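Local coordinates for GDSL-like protein (Roseburia intestinalis L1-82, PDB 6HFZ) that removes acetyl groups from acetylated mannans, working as a two-domain esterase of a commensal gut bacterium, at residues F117-Y121 with M154-I158; G87-A91 with G123-K127; G10-C16 with N163-S168; G81-F86 with K329-T334. All blocks are in the same frame, centred on the assembly; numbering follows the deposited sequence. Where two conformers were deposited one is given.

Contacts 1 and 2 share helix 115-129, which meets helix 152-161 in contact 1 and helix 84-96 in contact 2; their centres lie 12 Å apart and they touch through I158 CG2 and V125 CG2 (3.8 Å). Contact 3 adds the edge strand of the same SGNH hydrolase domain, its L164 CD1 lying 3.5 Å from V125 CG1 of contact 2. Contact 4 joins this domain to the β-strand domain. It shares helix 84-96 with contact 2 and reaches contact 1 through T120 OG1 and S84 OG, 2.8 Å apart. Its G81 N bonds an acetate that also bonds S41 and H193 of the probable S41-H193-D190 triad; its centre is 26 Å from that of contact 3.

Contact 1 (F117-Y121 with M154-I158); sequences FMETY and MHGRI
Two helical segments, 117-121 and 154-158, run side by side with N-to-C directions 40° apart (signed crossing angle -40°) and axes 9.1 Å apart at closest approach; the selenomethionines M118 and M154 set the register, CA to CA 5.2 Å. The most deeply covered residue is M118. In its t,t,p conformation it lies along the other helix: CB is 3.9 Å from M154 CB, CG is 3.7 Å from both M154 O and I158 CD1, and SE reaches R157 CD at 3.6 Å. One turn on, Y121 (chi1 t) points its CA-to-CB bond toward the second helix, and its ring meets H155 (chi1 m) in a face-to-face stack, centroids 3.5 Å apart and planes only 7° off parallel. H155 CB adds a CH-pi contact, 3.9 Å from the Y121 ring centroid, while I158 CB sits at the ring's edge, 4.0 Å from Y121 CD2. No hydrogen bond crosses; both ring nitrogens of H155 have partners outside the two segments, ND1 with S108 and NE2 with D111. Strand 136-141 lies against both rings. Such neighbouring, roughly parallel helices on one face of a central sheet characterise the α/β fold of SGNH hydrolases.

Contact 2 (G87-A91 with G123-K127); sequences GVARA and GLVRK
Segments 87-91 and 123-127 are both helical and run nearly in the same direction, 28° apart, with axes 9.0 Å apart at closest approach. V88 and L124 are the closest pair of the backbones, CA to CA 4.4 Å. The backbones are close where glycines lie: a CB on G87 would be a tight 3.5 Å from L124 CD2. Several contacts here involve the main chain. G87 O lies 3.7 Å from L124 CD1, and V88 CG2 packs on the backbone of the other helix, 3.7 Å from G123 C and 3.7 Å from L124 N. The apolar side-chain pairs are two: V88 (chi1 p) brings its CB to 4.0 Å from L124 CB, while L124 (t,p) sends CD1 to 4.1 Å from A91 CB, one turn further along from V88. The polar part is a single hydrogen bond. K127 (t,t,m,t) kinks at chi3 and passes CD by A91 CB at 4.0 Å, and its NZ donates to V88 O at 3.0 Å; NZ also donates to the main-chain O of E236, just before strand 237-241. L124 also touches L38 of strand 32-39. Close, near-parallel helices laid over parallel strands are what the repeated β-α-β units of the SGNH hydrolase fold produce.

Contact 3 (G10-C16 with N163-S168); sequences GIANRGC and NLPAVS
A classic beta bulge interrupts this antiparallel pairing: A12 and N13 both face A166, whose O accepts from A12 N (2.9 Å) and from N13 N (3.2 Å). Before it, I11 and V167 form a non-hydrogen-bonded pair (CA to CA 4.7 Å), flanked by S168 N to G10 O at 2.9 Å; within the bulge, N13 and A166 form the hydrogen-bonded pair (CA to CA 4.9 Å), with A166 N to N13 O at 2.9 Å. I11 and V167 face helix 196-215. Beyond the strands, G15 takes phi 66° and psi -166°, and a CB there would clash with L164 C at 2.4 Å. Next to it, C16 N donates to N163 O at 2.8 Å (175°). N163 itself, at positive phi, closes the helix before it in a Schellman motif. N13 (chi1 t) reaches back with ND2 to L164 O at 2.8 Å, and ND2 also gives a proton to a water (3.0 Å) that donates to N163 OD1 (2.9 Å). Strand 11-13 thereby becomes the antiparallel edge of an otherwise parallel sheet. Since nearly every direct hydrogen bond here is main chain to main chain, the pairing depends mainly on backbone shape, with N13 ND2 supplying the one direct side-chain hydrogen bond across the segments.

Contact 4 (G81-F86 with K329-T334); sequences GTTSQF and KLELDT. With ACT (acetate ion), chain E.
Strand 329-334 runs past the loop 81-83 and the start of helix 84-96. K329 NZ makes a salt bridge to E331 OE1 (3.0 Å). L330 (t,p) places CD2 3.7 Å from F86 CE2 and 4.1 Å from T82 CG2. Two waters join its backbone to G81 O: one (3.0 Å from G81 O) accepts from L330 N (2.8 Å), the other (2.9 Å from G81 O) donates to L330 O (2.8 Å). E331 points its CA-to-CB bond away, and its OE2 accepts from L332 N at 2.9 Å. L332 packs CD2 on Q85 CD (3.4 Å) and CD1 on F86 CB (3.9 Å). T334 OG1 accepts from Q85 NE2 at 2.9 Å; Q85 OE1 binds H116. G81 N donates to OXT of an acetate (2.8 Å), probably from the crystallisation liquor, that also bonds S41 N, N110 ND2 and H193 NE2, consistent with an SGNH oxyanion hole. G81 is thus tied to the β-strand domain by water and to the acetate directly.

Contact 1 (F117-Y121 with M154-I158)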
loop_
_atom_site.group_PDB
_atom_site.type_symbol
_atom_site.label_atom_id
_atom_site.label_comp_id
_atom_site.label_asym_id
_atom_site.label_seq_id
_atom_site.Cartn_x
_atom_site.Cartn_y
_atom_site.Cartn_z
ATOM N N PHE A 117 4.628 11.300 1.313
ATOM C CA PHE A 117 4.554 10.007 0.646
ATOM C C PHE A 117 5.876 9.591 -0.006
ATOM O O PHE A 117 6.170 8.392 -0.099
ATOM C CB PHE A 117 3.314 9.968 -0.267
ATOM C CG PHE A 117 2.037 9.850 0.528
ATOM C CD1 PHE A 117 1.741 8.696 1.248
ATOM C CD2 PHE A 117 1.126 10.905 0.575
ATOM C CE1 PHE A 117 0.596 8.621 2.026
ATOM C CE2 PHE A 117 -0.042 10.809 1.319
ATOM C CZ PHE A 117 -0.305 9.667 2.042
HETATM N N MSE A 118 6.698 10.550 -0.448
HETATM C CA MSE A 118 8.050 10.203 -0.870
HETATM C C MSE A 118 8.772 9.510 0.287
HETATM O O MSE A 118 9.463 8.504 0.087
HETATM C CB MSE A 118 8.934 11.327 -1.410
HETATM C CG MSE A 118 10.105 10.704 -2.113
HETATM SE SE MSE A 118 11.090 12.048 -3.174
HETATM C CE MSE A 118 10.836 13.575 -1.952
ATOM N N GLU A 119 8.592 10.045 1.495
ATOM C CA GLU A 119 9.269 9.518 2.679
ATOM C C GLU A 119 8.722 8.138 3.076
ATOM O O GLU A 119 9.500 7.221 3.337
ATOM C CB GLU A 119 9.161 10.530 3.825
ATOM C CG GLU A 119 10.049 10.170 5.003
ATOM C CD GLU A 119 10.074 11.159 6.166
ATOM O OE1 GLU A 119 9.412 12.222 6.089
ATOM O OE2 GLU A 119 10.720 10.860 7.167
ATOM N N THR A 120 7.394 7.982 3.080
ATOM C CA THR A 120 6.807 6.680 3.418
ATOM C C THR A 120 7.196 5.632 2.362
ATOM O O THR A 120 7.520 4.486 2.701
ATOM C CB THR A 120 5.303 6.735 3.694
ATOM O OG1 THR A 120 4.636 7.094 2.474
ATOM C CG2 THR A 120 4.918 7.739 4.762
ATOM N N TYR A 121 7.092 5.961 1.071
ATOM C CA TYR A 121 7.500 5.029 0.003
ATOM C C TYR A 121 8.983 4.652 0.096
ATOM O O TYR A 121 9.336 3.495 -0.135
ATOM C CB TYR A 121 7.175 5.683 -1.325
ATOM C CG TYR A 121 7.145 4.846 -2.561
ATOM C CD1 TYR A 121 5.981 4.196 -2.922
ATOM C CD2 TYR A 121 8.200 4.890 -3.467
ATOM C CE1 TYR A 121 5.875 3.554 -4.134
ATOM C CE2 TYR A 121 8.109 4.243 -4.681
ATOM C CZ TYR A 121 6.940 3.574 -5.010
ATOM O OH TYR A 121 6.779 2.985 -6.238
HETATM N N MSE A 154 7.163 11.635 -7.197
HETATM C CA MSE A 154 7.772 11.259 -5.923
HETATM C C MSE A 154 8.355 9.858 -5.988
HETATM O O MSE A 154 9.496 9.611 -5.581
HETATM C CB MSE A 154 6.815 11.366 -4.712
HETATM C CG MSE A 154 6.181 12.708 -4.485
HETATM SE SE MSE A 154 7.534 14.072 -4.025
HETATM C CE MSE A 154 7.479 14.859 -5.825
ATOM N N HIS A 155 7.557 8.911 -6.483
ATOM C CA HIS A 155 7.967 7.521 -6.490
ATOM C C HIS A 155 9.180 7.277 -7.404
ATOM O O HIS A 155 10.044 6.409 -7.127
ATOM C CB HIS A 155 6.777 6.642 -6.808
ATOM C CG HIS A 155 5.724 6.709 -5.753
ATOM N ND1 HIS A 155 4.452 6.190 -5.957
ATOM C CD2 HIS A 155 5.757 7.172 -4.486
ATOM C CE1 HIS A 155 3.748 6.388 -4.843
ATOM N NE2 HIS A 155 4.531 6.942 -3.912
ATOM N N GLY A 156 9.210 7.996 -8.521
ATOM C CA GLY A 156 10.279 7.886 -9.502
ATOM C C GLY A 156 11.623 8.350 -8.956
ATOM O O GLY A 156 12.675 7.841 -9.393
ATOM N N ARG A 157 11.609 9.344 -8.075
ATOM C CA ARG A 157 12.835 9.817 -7.419
ATOM C C ARG A 157 13.425 8.692 -6.589
ATOM O O ARG A 157 14.665 8.537 -6.529
ATOM C CB ARG A 157 12.588 11.033 -6.534
ATOM C CG ARG A 157 12.232 12.277 -7.325
ATOM C CD ARG A 157 11.747 13.399 -6.419
ATOM N NE ARG A 157 11.674 14.666 -7.139
ATOM C CZ ARG A 157 10.907 15.703 -6.797
ATOM N NH1 ARG A 157 10.283 15.722 -5.631
ATOM N NH2 ARG A 157 10.734 16.701 -7.654
ATOM N N ILE A 158 12.553 7.900 -5.956
ATOM C CA ILE A 158 12.996 6.716 -5.208
ATOM C C ILE A 158 13.476 5.624 -6.160
ATOM O O ILE A 158 14.498 4.975 -5.884
ATOM C CB ILE A 158 11.888 6.205 -4.257
ATOM C CG1 ILE A 158 11.488 7.289 -3.261
ATOM C CG2 ILE A 158 12.301 4.906 -3.580
ATOM C CD1 ILE A 158 12.660 7.995 -2.555
#

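Contact 2 (G87-A91 with G123-K127)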
loop_
_atom_site.group_PDB
_atom_site.type_symbol
_atom_site.label_atom_id
_atom_site.label_comp_id
_atom_site.label_asym_id
_atom_site.label_seq_id
_atom_site.Cartn_x
_atom_site.Cartn_y
_atom_site.Cartn_z
ATOM N N GLY A 87 1.547 0.376 3.839
ATOM C CA GLY A 87 2.434 -0.663 3.279
ATOM C C GLY A 87 3.690 -0.948 4.102
ATOM O O GLY A 87 4.043 -2.127 4.331
ATOM N N VAL A 88 4.401 0.088 4.502
ATOM C CA VAL A 88 5.649 -0.118 5.276
ATOM C C VAL A 88 5.347 -0.741 6.648
ATOM O O VAL A 88 6.136 -1.600 7.115
ATOM C CB VAL A 88 6.524 1.159 5.365
ATOM C CG1 VAL A 88 5.799 2.238 6.122
ATOM C CG2 VAL A 88 7.902 0.880 5.956
ATOM N N ALA A 89 4.231 -0.398 7.275
ATOM C CA ALA A 89 3.833 -0.943 8.613
ATOM C C ALA A 89 3.323 -2.380 8.528
ATOM O O ALA A 89 3.387 -3.025 9.532
ATOM C CB ALA A 89 2.742 -0.102 9.215
ATOM N N ARG A 90 2.740 -2.801 7.396
ATOM C CA ARG A 90 2.185 -4.145 7.222
ATOM C C ARG A 90 3.129 -5.059 6.416
ATOM O O ARG A 90 2.814 -6.239 6.218
ATOM C CB ARG A 90 0.789 -4.093 6.608
ATOM C CG ARG A 90 0.727 -3.793 5.120
ATOM C CD ARG A 90 -0.634 -3.358 4.697
ATOM N NE ARG A 90 -0.721 -3.041 3.276
ATOM C CZ ARG A 90 -0.876 -3.899 2.278
ATOM N NH1 ARG A 90 -0.878 -5.203 2.519
ATOM N NH2 ARG A 90 -1.079 -3.430 1.042
ATOM N N ALA A 91 4.265 -4.533 5.962
ATOM C CA ALA A 91 5.083 -5.261 4.985
ATOM C C ALA A 91 5.567 -6.593 5.584
ATOM O O ALA A 91 5.513 -7.621 4.919
ATOM C CB ALA A 91 6.241 -4.411 4.491
ATOM N N GLY A 123 10.760 4.446 2.891
ATOM C CA GLY A 123 10.778 3.475 3.972
ATOM C C GLY A 123 10.341 2.104 3.515
ATOM O O GLY A 123 10.972 1.115 3.849
ATOM N N LEU A 124 9.245 2.048 2.726
ATOM C CA LEU A 124 8.746 0.772 2.224
ATOM C C LEU A 124 9.775 0.113 1.307
ATOM O O LEU A 124 10.093 -1.131 1.456
ATOM C CB LEU A 124 7.426 1.003 1.480
ATOM C CG LEU A 124 6.914 -0.240 0.749
ATOM C CD1 LEU A 124 6.595 -1.390 1.718
ATOM C CD2 LEU A 124 5.693 0.105 -0.112
ATOM N N VAL A 125 10.300 0.876 0.341
ATOM C CA VAL A 125 11.268 0.343 -0.614
ATOM C C VAL A 125 12.513 -0.197 0.132
ATOM O O VAL A 125 13.015 -1.302 -0.172
ATOM C CB VAL A 125 11.626 1.372 -1.711
ATOM C CG1 VAL A 125 12.842 0.948 -2.526
ATOM C CG2 VAL A 125 10.448 1.680 -2.616
ATOM N N ARG A 126 13.106 0.628 1.001
ATOM C CA ARG A 126 14.279 0.184 1.796
ATOM C C ARG A 126 13.973 -1.130 2.526
ATOM O O ARG A 126 14.781 -2.067 2.489
ATOM C CB ARG A 126 14.755 1.269 2.754
ATOM C CG ARG A 126 15.376 2.462 2.045
ATOM C CD ARG A 126 15.784 3.538 3.005
ATOM N NE ARG A 126 16.883 3.066 3.839
ATOM C CZ ARG A 126 18.173 3.252 3.564
ATOM N NH1 ARG A 126 18.545 3.791 2.414
ATOM N NH2 ARG A 126 19.081 2.926 4.485
ATOM N N LYS A 127 12.823 -1.218 3.207
ATOM C CA LYS A 127 12.507 -2.402 4.000
ATOM C C LYS A 127 12.421 -3.636 3.099
ATOM O O LYS A 127 12.840 -4.718 3.449
ATOM C CB LYS A 127 11.216 -2.184 4.792
ATOM C CG LYS A 127 10.629 -3.409 5.504
ATOM C CD LYS A 127 9.497 -3.118 6.445
ATOM C CE LYS A 127 9.946 -2.429 7.708
ATOM N NZ LYS A 127 8.838 -1.738 8.418
#

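Contact 3 (G10-C16 with N163-S168)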
loop_
_atom_site.group_PDB
_atom_site.type_symbol
_atom_site.label_atom_id
_atom_site.label_comp_id
_atom_site.label_asym_id
_atom_site.label_seq_id
_atom_site.Cartn_x
_atom_site.Cartn_y
_atom_site.Cartn_z
ATOM N N GLY A 10 6.661 2.960 -21.740
ATOM C CA GLY A 10 6.245 2.402 -20.432
ATOM C C GLY A 10 7.422 2.234 -19.476
ATOM O O GLY A 10 7.221 2.069 -18.282
ATOM N N ILE A 11 8.669 2.216 -19.989
ATOM C CA ILE A 11 9.824 1.982 -19.114
ATOM C C ILE A 11 10.256 3.323 -18.532
ATOM O O ILE A 11 10.921 4.097 -19.175
ATOM C CB ILE A 11 10.955 1.244 -19.859
ATOM C CG1 ILE A 11 10.448 -0.056 -20.475
ATOM C CG2 ILE A 11 12.159 1.024 -18.932
ATOM C CD1 ILE A 11 11.290 -0.581 -21.609
ATOM N N ALA A 12 9.824 3.592 -17.294
ATOM C CA ALA A 12 10.030 4.796 -16.605
ATOM C C ALA A 12 11.451 4.819 -16.042
ATOM O O ALA A 12 12.002 5.905 -15.886
ATOM C CB ALA A 12 9.028 4.944 -15.474
ATOM N N ASN A 13 11.963 3.644 -15.677
ATOM C CA ASN A 13 13.342 3.493 -15.203
ATOM C C ASN A 13 13.789 2.066 -15.536
ATOM O O ASN A 13 13.172 1.099 -15.170
ATOM C CB ASN A 13 13.506 3.791 -13.706
ATOM C CG ASN A 13 14.946 4.093 -13.321
ATOM O OD1 ASN A 13 15.617 4.877 -13.998
ATOM N ND2 ASN A 13 15.463 3.478 -12.270
ATOM N N ARG A 14 14.906 1.923 -16.251
ATOM C CA ARG A 14 15.385 0.581 -16.549
ATOM C C ARG A 14 15.930 -0.042 -15.257
ATOM O O ARG A 14 15.713 -1.240 -14.987
ATOM C CB ARG A 14 16.451 0.628 -17.661
ATOM C CG ARG A 14 17.236 -0.670 -17.796
ATOM C CD ARG A 14 18.430 -0.615 -18.751
ATOM N NE ARG A 14 19.003 -1.940 -18.990
ATOM C CZ ARG A 14 19.912 -2.528 -18.212
ATOM N NH1 ARG A 14 20.269 -1.990 -17.050
ATOM N NH2 ARG A 14 20.468 -3.661 -18.610
ATOM N N GLY A 15 16.676 0.769 -14.526
ATOM C CA GLY A 15 17.276 0.376 -13.251
ATOM C C GLY A 15 18.330 -0.693 -13.436
ATOM O O GLY A 15 18.758 -0.960 -14.541
ATOM N N CYS A 16 18.718 -1.319 -12.328
ATOM C CA CYS A 16 19.683 -2.417 -12.352
ATOM C C CYS A 16 18.892 -3.719 -12.387
ATOM O O CYS A 16 17.996 -3.929 -11.531
ATOM C CB CYS A 16 20.579 -2.338 -11.127
ATOM S SG CYS A 16 21.573 -3.832 -10.858
ATOM N N ASN A 163 18.130 2.594 -8.087
ATOM C CA ASN A 163 18.346 1.891 -9.363
ATOM C C ASN A 163 17.339 0.753 -9.539
ATOM O O ASN A 163 17.707 -0.375 -9.939
ATOM C CB ASN A 163 19.806 1.452 -9.461
ATOM C CG ASN A 163 20.710 2.641 -9.714
ATOM O OD1 ASN A 163 20.655 3.231 -10.787
ATOM N ND2 ASN A 163 21.521 3.027 -8.744
ATOM N N LEU A 164 16.051 1.051 -9.275
ATOM C CA LEU A 164 15.007 0.066 -9.435
ATOM C C LEU A 164 14.311 0.208 -10.766
ATOM O O LEU A 164 14.010 1.315 -11.202
ATOM C CB LEU A 164 13.976 0.175 -8.312
ATOM C CG LEU A 164 14.498 -0.085 -6.904
ATOM C CD1 LEU A 164 13.391 0.150 -5.879
ATOM C CD2 LEU A 164 15.025 -1.481 -6.786
ATOM N N PRO A 165 13.999 -0.928 -11.408
ATOM C CA PRO A 165 13.158 -0.903 -12.606
ATOM C C PRO A 165 11.757 -0.389 -12.274
ATOM O O PRO A 165 11.245 -0.678 -11.190
ATOM C CB PRO A 165 13.133 -2.348 -13.100
ATOM C CG PRO A 165 13.605 -3.194 -11.934
ATOM C CD PRO A 165 14.416 -2.279 -11.031
ATOM N N ALA A 166 11.154 0.358 -13.222
ATOM C CA ALA A 166 9.847 0.944 -12.998
ATOM C C ALA A 166 9.105 1.032 -14.330
ATOM O O ALA A 166 9.725 1.444 -15.353
ATOM C CB ALA A 166 9.989 2.314 -12.434
ATOM N N VAL A 167 7.809 0.731 -14.298
ATOM C CA VAL A 167 6.991 0.896 -15.466
ATOM C C VAL A 167 5.779 1.776 -15.140
ATOM O O VAL A 167 5.269 1.755 -13.983
ATOM C CB VAL A 167 6.582 -0.453 -16.084
ATOM C CG1 VAL A 167 7.799 -1.207 -16.606
ATOM C CG2 VAL A 167 5.778 -1.320 -15.139
ATOM N N SER A 168 5.259 2.452 -16.176
ATOM C CA SER A 168 4.235 3.491 -15.998
ATOM C C SER A 168 3.099 3.383 -17.002
ATOM O O SER A 168 3.344 3.241 -18.193
ATOM C CB SER A 168 4.860 4.856 -16.063
ATOM O OG SER A 168 3.877 5.875 -16.011
HETATM O O HOH W 1 18.282 4.368 -11.961
HETATM O O HOH W 2 17.390 -3.633 -8.794
#

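Contact 4 (G81-F86 with K329-T334)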
loop_
_atom_site.group_PDB
_atom_site.type_symbol
_atom_site.label_atom_id
_atom_site.label_comp_id
_atom_site.label_asym_id
_atom_site.label_seq_id
_atom_site.Cartn_x
_atom_site.Cartn_y
_atom_site.Cartn_z
ATOM N N GLY A 81 -7.739 1.125 -1.091
ATOM C CA GLY A 81 -7.853 2.431 -0.487
ATOM C C GLY A 81 -6.821 2.666 0.611
ATOM O O GLY A 81 -7.129 3.388 1.581
ATOM N N THR A 82 -5.610 2.137 0.426
ATOM C CA THR A 82 -4.499 2.332 1.342
ATOM C C THR A 82 -3.206 2.652 0.587
ATOM O O THR A 82 -3.067 2.420 -0.619
ATOM C CB THR A 82 -4.290 1.146 2.293
ATOM O OG1 THR A 82 -3.809 0.052 1.536
ATOM C CG2 THR A 82 -5.548 0.778 3.060
ATOM N N THR A 83 -2.251 3.199 1.343
ATOM C CA THR A 83 -1.064 3.885 0.793
ATOM C C THR A 83 0.200 3.143 1.178
ATOM O O THR A 83 0.154 2.172 1.977
ATOM C CB THR A 83 -0.995 5.324 1.355
ATOM O OG1 THR A 83 -0.714 5.293 2.759
ATOM C CG2 THR A 83 -2.280 6.086 1.118
ATOM N N SER A 84 1.350 3.690 0.751
ATOM C CA SER A 84 2.650 3.169 1.110
ATOM C C SER A 84 2.910 3.372 2.606
ATOM O O SER A 84 3.745 2.666 3.170
ATOM C CB SER A 84 3.746 3.794 0.287
ATOM O OG SER A 84 3.870 5.186 0.552
ATOM N N GLN A 85 2.203 4.322 3.243
ATOM C CA GLN A 85 2.347 4.513 4.724
ATOM C C GLN A 85 1.802 3.267 5.454
ATOM O O GLN A 85 2.445 2.761 6.369
ATOM C CB GLN A 85 1.702 5.830 5.162
ATOM C CG GLN A 85 1.901 6.167 6.634
ATOM C CD GLN A 85 1.424 7.571 6.906
ATOM O OE1 GLN A 85 0.861 8.235 6.036
ATOM N NE2 GLN A 85 1.611 8.051 8.133
ATOM N N PHE A 86 0.654 2.736 5.022
ATOM C CA PHE A 86 0.204 1.449 5.594
ATOM C C PHE A 86 1.123 0.315 5.118
ATOM O O PHE A 86 1.498 -0.572 5.889
ATOM C CB PHE A 86 -1.258 1.225 5.287
ATOM C CG PHE A 86 -1.866 -0.025 5.883
ATOM C CD1 PHE A 86 -1.426 -0.548 7.093
ATOM C CD2 PHE A 86 -2.932 -0.638 5.261
ATOM C CE1 PHE A 86 -2.010 -1.681 7.645
ATOM C CE2 PHE A 86 -3.523 -1.765 5.822
ATOM C CZ PHE A 86 -3.058 -2.280 7.014
ATOM N N LYS A 329 -13.794 3.062 4.195
ATOM C CA LYS A 329 -12.381 3.324 3.991
ATOM C C LYS A 329 -11.644 2.989 5.286
ATOM O O LYS A 329 -12.109 3.334 6.408
ATOM C CB LYS A 329 -12.170 4.786 3.608
ATOM C CG LYS A 329 -10.722 5.243 3.439
ATOM C CD LYS A 329 -10.605 6.720 3.118
ATOM C CE LYS A 329 -9.221 7.099 2.635
ATOM N NZ LYS A 329 -9.059 8.573 2.616
ATOM N N LEU A 330 -10.493 2.355 5.123
ATOM C CA LEU A 330 -9.520 2.195 6.217
ATOM C C LEU A 330 -8.642 3.452 6.284
ATOM O O LEU A 330 -7.578 3.562 5.659
ATOM C CB LEU A 330 -8.724 0.919 5.971
ATOM C CG LEU A 330 -7.591 0.673 6.955
ATOM C CD1 LEU A 330 -8.083 0.764 8.392
ATOM C CD2 LEU A 330 -6.887 -0.630 6.700
ATOM N N GLU A 331 -9.105 4.452 7.052
ATOM C CA GLU A 331 -8.454 5.732 7.080
ATOM C C GLU A 331 -7.129 5.613 7.840
ATOM O O GLU A 331 -7.015 4.856 8.827
ATOM C CB GLU A 331 -9.379 6.792 7.667
ATOM C CG GLU A 331 -8.809 8.210 7.582
ATOM C CD GLU A 331 -8.466 8.653 6.163
ATOM O OE1 GLU A 331 -9.380 9.156 5.503
ATOM O OE2 GLU A 331 -7.307 8.424 5.683
ATOM N N LEU A 332 -6.130 6.398 7.407
ATOM C CA LEU A 332 -4.867 6.528 8.153
ATOM C C LEU A 332 -4.511 8.011 8.209
ATOM O O LEU A 332 -4.227 8.603 7.155
ATOM C CB LEU A 332 -3.778 5.709 7.471
ATOM C CG LEU A 332 -2.479 5.494 8.250
ATOM C CD1 LEU A 332 -1.712 4.307 7.698
ATOM C CD2 LEU A 332 -1.603 6.733 8.271
ATOM N N ASP A 333 -4.519 8.581 9.408
ATOM C CA ASP A 333 -4.253 10.000 9.597
ATOM C C ASP A 333 -2.932 10.152 10.317
ATOM O O ASP A 333 -2.688 9.502 11.381
ATOM C CB ASP A 333 -5.353 10.715 10.380
ATOM C CG ASP A 333 -6.702 10.905 9.717
ATOM O OD1 ASP A 333 -6.773 10.936 8.475
ATOM O OD2 ASP A 333 -7.687 11.120 10.475
ATOM N N THR A 334 -2.069 11.031 9.796
ATOM C CA THR A 334 -0.795 11.276 10.466
ATOM C C THR A 334 -1.025 12.335 11.544
ATOM O O THR A 334 -1.550 13.402 11.210
ATOM C CB THR A 334 0.324 11.705 9.500
ATOM O OG1 THR A 334 0.527 10.683 8.522
ATOM C CG2 THR A 334 1.636 11.939 10.227
HETATM C C ACT E . -7.580 2.316 -4.654
HETATM O O ACT E . -8.823 2.576 -4.627
HETATM O OXT ACT E . -6.987 1.749 -3.732
HETATM C CH3 ACT E . -6.733 2.700 -5.825
HETATM O O HOH W 3 -9.670 1.974 2.473
HETATM O O HOH W 4 -5.991 4.831 3.788
#